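Putative type VI secretion protein (Escherichia coli, PDB 6SKI) probably hydrolyses phospholipids as a toxin effector that is loaded onto the VgrG spike of the type VI secretion system. Local coordinates at residues Thr36-Ile41 and Gln190-Gly195; Trp104-Tyr109 and Gln123-Ile128. One frame throughout, in Å; residues are numbered along the deposited sequence.

Contact 1. Residues Thr36-Ile41 and Gln190-Gly195; sequences TLTIGI and QFDVFG
Strands 36-41 and 190-195 run parallel, with T38 beside Q190 and I41 beside V193. Five backbone hydrogen bonds join them, from Q190 N to L37 O through to F194 N to I41 O. The one from I39 N to Q190 O is nearly straight at the hydrogen (173°), although the donor stands above the carbonyl plane.

T38, Q190 and D192 share one face. T38 sets OG1 beside its own backbone N (chi1 -36°), which leaves CG2 anti to that N. T38 CG2 therefore reaches across the strands, 3.5 Å from Q190 CB and 3.1 Å from D192 OD2. D192 carries its CG anti to its carbonyl carbon. Its OD2 is a buried acid oxygen, salt-bridged to R239 of the next strand and hydrogen-bonded by Y109 OH. That pairing would favour the charged form.

The strands lie side by side in the central, mainly parallel sheet of an alpha/beta-hydrolase fold, the clan of this lipase family.

I39, I41, F191 and V193 fill the other face, under helices 156-178 and 198-211. I39 and F191 lie alongside each other and point the same way. I39 CD1 is 3.8 Å from F191 CE1. I41 comes obliquely from further along its strand. Its chi2 of -76° folds I41 CD1 back to 3.6 Å from F191 CD1, so the two isoleucines meet the CD1-CE1 side of the F191 ring from opposite sides of its plane. F206 meets F191 edge-to-face. V193 turns CG1 anti to its backbone N and places it 4.0 Å from I41 CB.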
ATOM      1  N   THR A  36     -13.233  24.198   3.403  1.00 50.29           N
ATOM      2  CA  THR A  36     -12.462  23.279   2.576  1.00 50.29           C
ATOM      3  C   THR A  36     -12.291  21.967   3.325  1.00 50.29           C
ATOM      4  O   THR A  36     -11.554  21.900   4.310  1.00 50.29           O
ATOM      5  CB  THR A  36     -11.108  23.884   2.226  1.00 50.29           C
ATOM      6  OG1 THR A  36     -11.265  25.283   1.964  1.00 50.29           O
ATOM      7  CG2 THR A  36     -10.526  23.205   1.005  1.00 50.29           C
ATOM      8  N   LEU A  37     -12.960  20.922   2.864  1.00 46.97           N
ATOM      9  CA  LEU A  37     -12.892  19.620   3.507  1.00 46.97           C
ATOM     10  C   LEU A  37     -11.902  18.746   2.754  1.00 46.97           C
ATOM     11  O   LEU A  37     -12.072  18.496   1.558  1.00 46.97           O
ATOM     12  CB  LEU A  37     -14.267  18.960   3.557  1.00 46.97           C
ATOM     13  CG  LEU A  37     -14.328  17.604   4.251  1.00 46.97           C
ATOM     14  CD1 LEU A  37     -13.897  17.717   5.694  1.00 46.97           C
ATOM     15  CD2 LEU A  37     -15.730  17.069   4.168  1.00 46.97           C
ATOM     16  N   THR A  38     -10.874  18.287   3.455  1.00 44.07           N
ATOM     17  CA  THR A  38      -9.874  17.396   2.894  1.00 44.07           C
ATOM     18  C   THR A  38     -10.096  15.996   3.439  1.00 44.07           C
ATOM     19  O   THR A  38     -10.188  15.808   4.656  1.00 44.07           O
ATOM     20  CB  THR A  38      -8.463  17.871   3.231  1.00 44.07           C
ATOM     21  OG1 THR A  38      -8.427  19.301   3.222  1.00 44.07           O
ATOM     22  CG2 THR A  38      -7.478  17.338   2.219  1.00 44.07           C
ATOM     23  N   ILE A  39     -10.182  15.020   2.544  1.00 43.08           N
ATOM     24  CA  ILE A  39     -10.333  13.625   2.925  1.00 43.08           C
ATOM     25  C   ILE A  39      -8.987  12.949   2.735  1.00 43.08           C
ATOM     26  O   ILE A  39      -8.471  12.877   1.614  1.00 43.08           O
ATOM     27  CB  ILE A  39     -11.432  12.927   2.113  1.00 43.08           C
ATOM     28  CG1 ILE A  39     -12.680  13.807   2.051  1.00 43.08           C
ATOM     29  CG2 ILE A  39     -11.753  11.576   2.718  1.00 43.08           C
ATOM     30  CD1 ILE A  39     -13.833  13.182   1.312  1.00 43.08           C
ATOM     31  N   GLY A  40      -8.417  12.463   3.830  1.00 42.27           N
ATOM     32  CA  GLY A  40      -7.154  11.767   3.767  1.00 42.27           C
ATOM     33  C   GLY A  40      -7.353  10.321   3.391  1.00 42.27           C
ATOM     34  O   GLY A  40      -7.923   9.545   4.161  1.00 42.27           O
ATOM     35  N   ILE A  41      -6.890   9.946   2.205  1.00 41.24           N
ATOM     36  CA  ILE A  41      -7.056   8.596   1.687  1.00 41.24           C
ATOM     37  C   ILE A  41      -5.757   7.855   1.941  1.00 41.24           C
ATOM     38  O   ILE A  41      -4.689   8.286   1.493  1.00 41.24           O
ATOM     39  CB  ILE A  41      -7.413   8.599   0.194  1.00 41.24           C
ATOM     40  CG1 ILE A  41      -8.362   9.750  -0.117  1.00 41.24           C
ATOM     41  CG2 ILE A  41      -8.073   7.299  -0.183  1.00 41.24           C
ATOM     42  CD1 ILE A  41      -9.772   9.498   0.332  1.00 41.24           C
ATOM     43  N   GLN A 190     -11.134  18.195  -1.025  1.00 45.03           N
ATOM     44  CA  GLN A 190      -9.754  17.873  -1.339  1.00 45.03           C
ATOM     45  C   GLN A 190      -9.441  16.450  -0.900  1.00 45.03           C
ATOM     46  O   GLN A 190     -10.154  15.854  -0.090  1.00 45.03           O
ATOM     47  CB  GLN A 190      -8.802  18.854  -0.659  1.00 45.03           C
ATOM     48  CG  GLN A 190      -8.451  20.065  -1.482  1.00 45.03           C
ATOM     49  CD  GLN A 190      -7.698  21.094  -0.678  1.00 45.03           C
ATOM     50  OE1 GLN A 190      -7.685  21.045   0.550  1.00 45.03           O
ATOM     51  NE2 GLN A 190      -7.067  22.036  -1.363  1.00 45.03           N
ATOM     52  N   PHE A 191      -8.360  15.903  -1.449  1.00 43.77           N
ATOM     53  CA  PHE A 191      -7.902  14.566  -1.104  1.00 43.77           C
ATOM     54  C   PHE A 191      -6.414  14.598  -0.801  1.00 43.77           C
ATOM     55  O   PHE A 191      -5.640  15.206  -1.545  1.00 43.77           O
ATOM     56  CB  PHE A 191      -8.173  13.571  -2.236  1.00 43.77           C
ATOM     57  CG  PHE A 191      -9.623  13.252  -2.433  1.00 43.77           C
ATOM     58  CD1 PHE A 191     -10.310  12.499  -1.503  1.00 43.77           C
ATOM     59  CD2 PHE A 191     -10.293  13.688  -3.558  1.00 43.77           C
ATOM     60  CE1 PHE A 191     -11.637  12.199  -1.685  1.00 43.77           C
ATOM     61  CE2 PHE A 191     -11.621  13.389  -3.742  1.00 43.77           C
ATOM     62  CZ  PHE A 191     -12.293  12.643  -2.803  1.00 43.77           C
ATOM     63  N   ASP A 192      -6.019  13.951   0.290  1.00 43.21           N
ATOM     64  CA  ASP A 192      -4.620  13.646   0.580  1.00 43.21           C
ATOM     65  C   ASP A 192      -4.479  12.135   0.487  1.00 43.21           C
ATOM     66  O   ASP A 192      -4.885  11.409   1.397  1.00 43.21           O
ATOM     67  CB  ASP A 192      -4.195  14.153   1.951  1.00 43.21           C
ATOM     68  CG  ASP A 192      -4.186  15.652   2.035  1.00 43.21           C
ATOM     69  OD1 ASP A 192      -3.664  16.291   1.102  1.00 43.21           O
ATOM     70  OD2 ASP A 192      -4.680  16.192   3.044  1.00 43.21           O
ATOM     71  N   VAL A 193      -3.904  11.663  -0.609  1.00 41.24           N
ATOM     72  CA  VAL A 193      -3.826  10.239  -0.891  1.00 41.24           C
ATOM     73  C   VAL A 193      -2.445   9.738  -0.503  1.00 41.24           C
ATOM     74  O   VAL A 193      -1.427  10.286  -0.944  1.00 41.24           O
ATOM     75  CB  VAL A 193      -4.131   9.950  -2.368  1.00 41.24           C
ATOM     76  CG1 VAL A 193      -4.543   8.509  -2.542  1.00 41.24           C
ATOM     77  CG2 VAL A 193      -5.219  10.878  -2.867  1.00 41.24           C
ATOM     78  N   PHE A 194      -2.410   8.709   0.338  1.00 40.92           N
ATOM     79  CA  PHE A 194      -1.176   8.105   0.815  1.00 40.92           C
ATOM     80  C   PHE A 194      -1.227   6.614   0.536  1.00 40.92           C
ATOM     81  O   PHE A 194      -2.268   5.982   0.737  1.00 40.92           O
ATOM     82  CB  PHE A 194      -0.980   8.350   2.309  1.00 40.92           C
ATOM     83  CG  PHE A 194      -0.787   9.789   2.665  1.00 40.92           C
ATOM     84  CD1 PHE A 194      -1.873  10.601   2.923  1.00 40.92           C
ATOM     85  CD2 PHE A 194       0.480  10.324   2.761  1.00 40.92           C
ATOM     86  CE1 PHE A 194      -1.697  11.921   3.256  1.00 40.92           C
ATOM     87  CE2 PHE A 194       0.659  11.642   3.095  1.00 40.92           C
ATOM     88  CZ  PHE A 194      -0.431  12.442   3.343  1.00 40.92           C
ATOM     89  N   GLY A 195      -0.117   6.054   0.068  1.00 41.51           N
ATOM     90  CA  GLY A 195      -0.069   4.638  -0.219  1.00 41.51           C
ATOM     91  C   GLY A 195       1.283   4.040   0.105  1.00 41.51           C
ATOM     92  O   GLY A 195       2.309   4.720   0.074  1.00 41.51           O
TER

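Contact 2. Residues Trp104-Tyr109 and Gln123-Ile128; sequences WLNILY and QIKTYI
K125 NZ is gripped by two backbone carbonyls at the end of helix 101-108. K125 NZ lies 2.8 Å from Y109 O, nearly along the C=O axis (161°). The weak bond from K125 NZ to N106 O is 3.0 Å. The carbonyl end of a helix is the negative end of its dipole, so the site probably favours a charged ammonium.

The contact packs this helix end against strand 121-128 of the central sheet in the alpha/beta-hydrolase fold. The helix segment runs roughly antiparallel to the strand.

K125 starts from the crowded first torsion, with CG between its backbone N and carbonyl carbon (chi1 57°). Beyond CG the chain is extended. K125 and Y109 run alongside each other, pointing opposite ways, and K125 CB sits 3.4 Å from Y109 CD2. Y109 is the first residue to leave helical geometry. Its CG is anti to the backbone N, which sends the ring toward the strand. There Y109 CE2 comes to 3.3 Å from I124 O, beside Y109 OH, whose partner is D192.

The Q123 side chain is extended beyond CG and lays its amide over one face of the Y109 ring. The two planes are only 16° apart, and the amide is offset toward the ring's rim. F42 meets the same ring edge-to-face.

One turn up the helix, N106 also has CG anti to its backbone N. The N106 and Y127 side chains cross at about a right angle, with N106 CG 4.1 Å from Y127 CB.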
ATOM      1  N   TRP A 104       0.745   4.745  10.510  1.00 45.39           N
ATOM      2  CA  TRP A 104       1.164   5.844  11.371  1.00 45.39           C
ATOM      3  C   TRP A 104       0.727   7.186  10.805  1.00 45.39           C
ATOM      4  O   TRP A 104       0.385   8.099  11.561  1.00 45.39           O
ATOM      5  CB  TRP A 104       2.675   5.801  11.562  1.00 45.39           C
ATOM      6  CG  TRP A 104       3.131   4.582  12.279  1.00 45.39           C
ATOM      7  CD1 TRP A 104       4.006   3.648  11.825  1.00 45.39           C
ATOM      8  CD2 TRP A 104       2.730   4.155  13.584  1.00 45.39           C
ATOM      9  NE1 TRP A 104       4.177   2.663  12.761  1.00 45.39           N
ATOM     10  CE2 TRP A 104       3.403   2.952  13.853  1.00 45.39           C
ATOM     11  CE3 TRP A 104       1.867   4.675  14.551  1.00 45.39           C
ATOM     12  CZ2 TRP A 104       3.242   2.261  15.047  1.00 45.39           C
ATOM     13  CZ3 TRP A 104       1.709   3.989  15.733  1.00 45.39           C
ATOM     14  CH2 TRP A 104       2.392   2.794  15.972  1.00 45.39           C
ATOM     15  N   LEU A 105       0.743   7.329   9.481  1.00 42.96           N
ATOM     16  CA  LEU A 105       0.229   8.549   8.871  1.00 42.96           C
ATOM     17  C   LEU A 105      -1.263   8.696   9.125  1.00 42.96           C
ATOM     18  O   LEU A 105      -1.752   9.808   9.351  1.00 42.96           O
ATOM     19  CB  LEU A 105       0.517   8.544   7.373  1.00 42.96           C
ATOM     20  CG  LEU A 105       1.927   8.923   6.935  1.00 42.96           C
ATOM     21  CD1 LEU A 105       2.089   8.648   5.460  1.00 42.96           C
ATOM     22  CD2 LEU A 105       2.239  10.367   7.246  1.00 42.96           C
ATOM     23  N   ASN A 106      -2.004   7.589   9.084  1.00 43.66           N
ATOM     24  CA  ASN A 106      -3.424   7.623   9.413  1.00 43.66           C
ATOM     25  C   ASN A 106      -3.636   8.027  10.865  1.00 43.66           C
ATOM     26  O   ASN A 106      -4.488   8.867  11.171  1.00 43.66           O
ATOM     27  CB  ASN A 106      -4.052   6.260   9.125  1.00 43.66           C
ATOM     28  CG  ASN A 106      -5.559   6.287   9.192  1.00 43.66           C
ATOM     29  OD1 ASN A 106      -6.225   6.777   8.285  1.00 43.66           O
ATOM     30  ND2 ASN A 106      -6.109   5.750  10.271  1.00 43.66           N
ATOM     31  N   ILE A 107      -2.866   7.433  11.779  1.00 44.09           N
ATOM     32  CA  ILE A 107      -2.986   7.776  13.195  1.00 44.09           C
ATOM     33  C   ILE A 107      -2.620   9.234  13.435  1.00 44.09           C
ATOM     34  O   ILE A 107      -3.190   9.888  14.316  1.00 44.09           O
ATOM     35  CB  ILE A 107      -2.114   6.828  14.045  1.00 44.09           C
ATOM     36  CG1 ILE A 107      -2.603   5.384  13.930  1.00 44.09           C
ATOM     37  CG2 ILE A 107      -2.095   7.265  15.496  1.00 44.09           C
ATOM     38  CD1 ILE A 107      -4.104   5.240  13.882  1.00 44.09           C
ATOM     39  N   LEU A 108      -1.700   9.779  12.642  1.00 44.20           N
ATOM     40  CA  LEU A 108      -1.202  11.129  12.855  1.00 44.20           C
ATOM     41  C   LEU A 108      -1.910  12.172  12.008  1.00 44.20           C
ATOM     42  O   LEU A 108      -1.828  13.361  12.328  1.00 44.20           O
ATOM     43  CB  LEU A 108       0.299  11.194  12.560  1.00 44.20           C
ATOM     44  CG  LEU A 108       1.230  10.602  13.612  1.00 44.20           C
ATOM     45  CD1 LEU A 108       2.651  10.598  13.096  1.00 44.20           C
ATOM     46  CD2 LEU A 108       1.129  11.388  14.898  1.00 44.20           C
ATOM     47  N   TYR A 109      -2.574  11.760  10.935  1.00 43.55           N
ATOM     48  CA  TYR A 109      -3.408  12.669  10.163  1.00 43.55           C
ATOM     49  C   TYR A 109      -4.425  13.319  11.084  1.00 43.55           C
ATOM     50  O   TYR A 109      -5.208  12.626  11.739  1.00 43.55           O
ATOM     51  CB  TYR A 109      -4.111  11.900   9.051  1.00 43.55           C
ATOM     52  CG  TYR A 109      -4.738  12.751   7.978  1.00 43.55           C
ATOM     53  CD1 TYR A 109      -3.978  13.267   6.944  1.00 43.55           C
ATOM     54  CD2 TYR A 109      -6.094  13.025   7.990  1.00 43.55           C
ATOM     55  CE1 TYR A 109      -4.554  14.029   5.959  1.00 43.55           C
ATOM     56  CE2 TYR A 109      -6.675  13.788   7.010  1.00 43.55           C
ATOM     57  CZ  TYR A 109      -5.900  14.289   5.998  1.00 43.55           C
ATOM     58  OH  TYR A 109      -6.473  15.056   5.015  1.00 43.55           O
ATOM     59  N   GLN A 123     -10.399  18.374   8.123  1.00 44.94           N
ATOM     60  CA  GLN A 123      -9.754  17.165   7.638  1.00 44.94           C
ATOM     61  C   GLN A 123     -10.463  15.949   8.203  1.00 44.94           C
ATOM     62  O   GLN A 123     -10.744  15.890   9.402  1.00 44.94           O
ATOM     63  CB  GLN A 123      -8.279  17.127   8.022  1.00 44.94           C
ATOM     64  CG  GLN A 123      -7.360  17.792   7.033  1.00 44.94           C
ATOM     65  CD  GLN A 123      -5.919  17.698   7.450  1.00 44.94           C
ATOM     66  OE1 GLN A 123      -5.592  17.054   8.443  1.00 44.94           O
ATOM     67  NE2 GLN A 123      -5.042  18.334   6.689  1.00 44.94           N
ATOM     68  N   ILE A 124     -10.747  14.985   7.336  1.00 43.99           N
ATOM     69  CA  ILE A 124     -11.233  13.675   7.729  1.00 43.99           C
ATOM     70  C   ILE A 124     -10.356  12.654   7.026  1.00 43.99           C
ATOM     71  O   ILE A 124      -9.719  12.945   6.012  1.00 43.99           O
ATOM     72  CB  ILE A 124     -12.721  13.466   7.385  1.00 43.99           C
ATOM     73  CG1 ILE A 124     -12.918  13.409   5.874  1.00 43.99           C
ATOM     74  CG2 ILE A 124     -13.566  14.571   7.983  1.00 43.99           C
ATOM     75  CD1 ILE A 124     -14.342  13.181   5.462  1.00 43.99           C
ATOM     76  N   LYS A 125     -10.311  11.448   7.579  1.00 42.19           N
ATOM     77  CA  LYS A 125      -9.342  10.471   7.116  1.00 42.19           C
ATOM     78  C   LYS A 125     -10.002   9.121   6.905  1.00 42.19           C
ATOM     79  O   LYS A 125     -11.037   8.808   7.497  1.00 42.19           O
ATOM     80  CB  LYS A 125      -8.157  10.347   8.082  1.00 42.19           C
ATOM     81  CG  LYS A 125      -8.500   9.983   9.505  1.00 42.19           C
ATOM     82  CD  LYS A 125      -7.329  10.322  10.402  1.00 42.19           C
ATOM     83  CE  LYS A 125      -7.461   9.705  11.771  1.00 42.19           C
ATOM     84  NZ  LYS A 125      -6.561  10.391  12.735  1.00 42.19           N
ATOM     85  N   THR A 126      -9.384   8.335   6.034  1.00 45.08           N
ATOM     86  CA  THR A 126      -9.906   7.056   5.596  1.00 45.08           C
ATOM     87  C   THR A 126      -8.752   6.078   5.456  1.00 45.08           C
ATOM     88  O   THR A 126      -7.671   6.442   4.993  1.00 45.08           O
ATOM     89  CB  THR A 126     -10.629   7.193   4.258  1.00 45.08           C
ATOM     90  OG1 THR A 126     -11.531   8.306   4.305  1.00 45.08           O
ATOM     91  CG2 THR A 126     -11.391   5.959   3.963  1.00 45.08           C
ATOM     92  N   TYR A 127      -8.986   4.832   5.852  1.00 44.91           N
ATOM     93  CA  TYR A 127      -7.962   3.798   5.807  1.00 44.91           C
ATOM     94  C   TYR A 127      -8.454   2.640   4.955  1.00 44.91           C
ATOM     95  O   TYR A 127      -9.501   2.053   5.242  1.00 44.91           O
ATOM     96  CB  TYR A 127      -7.605   3.315   7.211  1.00 44.91           C
ATOM     97  CG  TYR A 127      -6.531   2.257   7.225  1.00 44.91           C
ATOM     98  CD1 TYR A 127      -5.190   2.604   7.189  1.00 44.91           C
ATOM     99  CD2 TYR A 127      -6.857   0.912   7.278  1.00 44.91           C
ATOM    100  CE1 TYR A 127      -4.206   1.642   7.200  1.00 44.91           C
ATOM    101  CE2 TYR A 127      -5.881  -0.056   7.288  1.00 44.91           C
ATOM    102  CZ  TYR A 127      -4.559   0.314   7.250  1.00 44.91           C
ATOM    103  OH  TYR A 127      -3.584  -0.654   7.263  1.00 44.91           O
ATOM    104  N   ILE A 128      -7.697   2.316   3.913  1.00 45.18           N
ATOM    105  CA  ILE A 128      -7.958   1.160   3.066  1.00 45.18           C
ATOM    106  C   ILE A 128      -6.819   0.171   3.256  1.00 45.18           C
ATOM    107  O   ILE A 128      -5.645   0.553   3.237  1.00 45.18           O
ATOM    108  CB  ILE A 128      -8.103   1.567   1.587  1.00 45.18           C
ATOM    109  CG1 ILE A 128      -9.210   2.608   1.426  1.00 45.18           C
ATOM    110  CG2 ILE A 128      -8.409   0.364   0.730  1.00 45.18           C
ATOM    111  CD1 ILE A 128      -8.705   4.025   1.312  1.00 45.18           C
TER

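In the fold
Contacts 1 and 2 lie about 9 Å apart, centre to centre, and meet where strand 121-128 pairs with strand 22-43. Strand 22-43 has 184-195 as another parallel neighbour. G40 makes the direct link: its N lies 2.6 Å from I124 O and its O 2.7 Å from T126 N, both probable hydrogen bonds. L105 of the helix packs on F194, with L105 CD1 3.6 Å from F194 CD2. Both segments of contact 2 fall between those of contact 1 in sequence. Strand 190-195 leads toward S197, which, with H310 and D245, forms a probable Ser-His-Asp catalytic triad, as in related hydrolases.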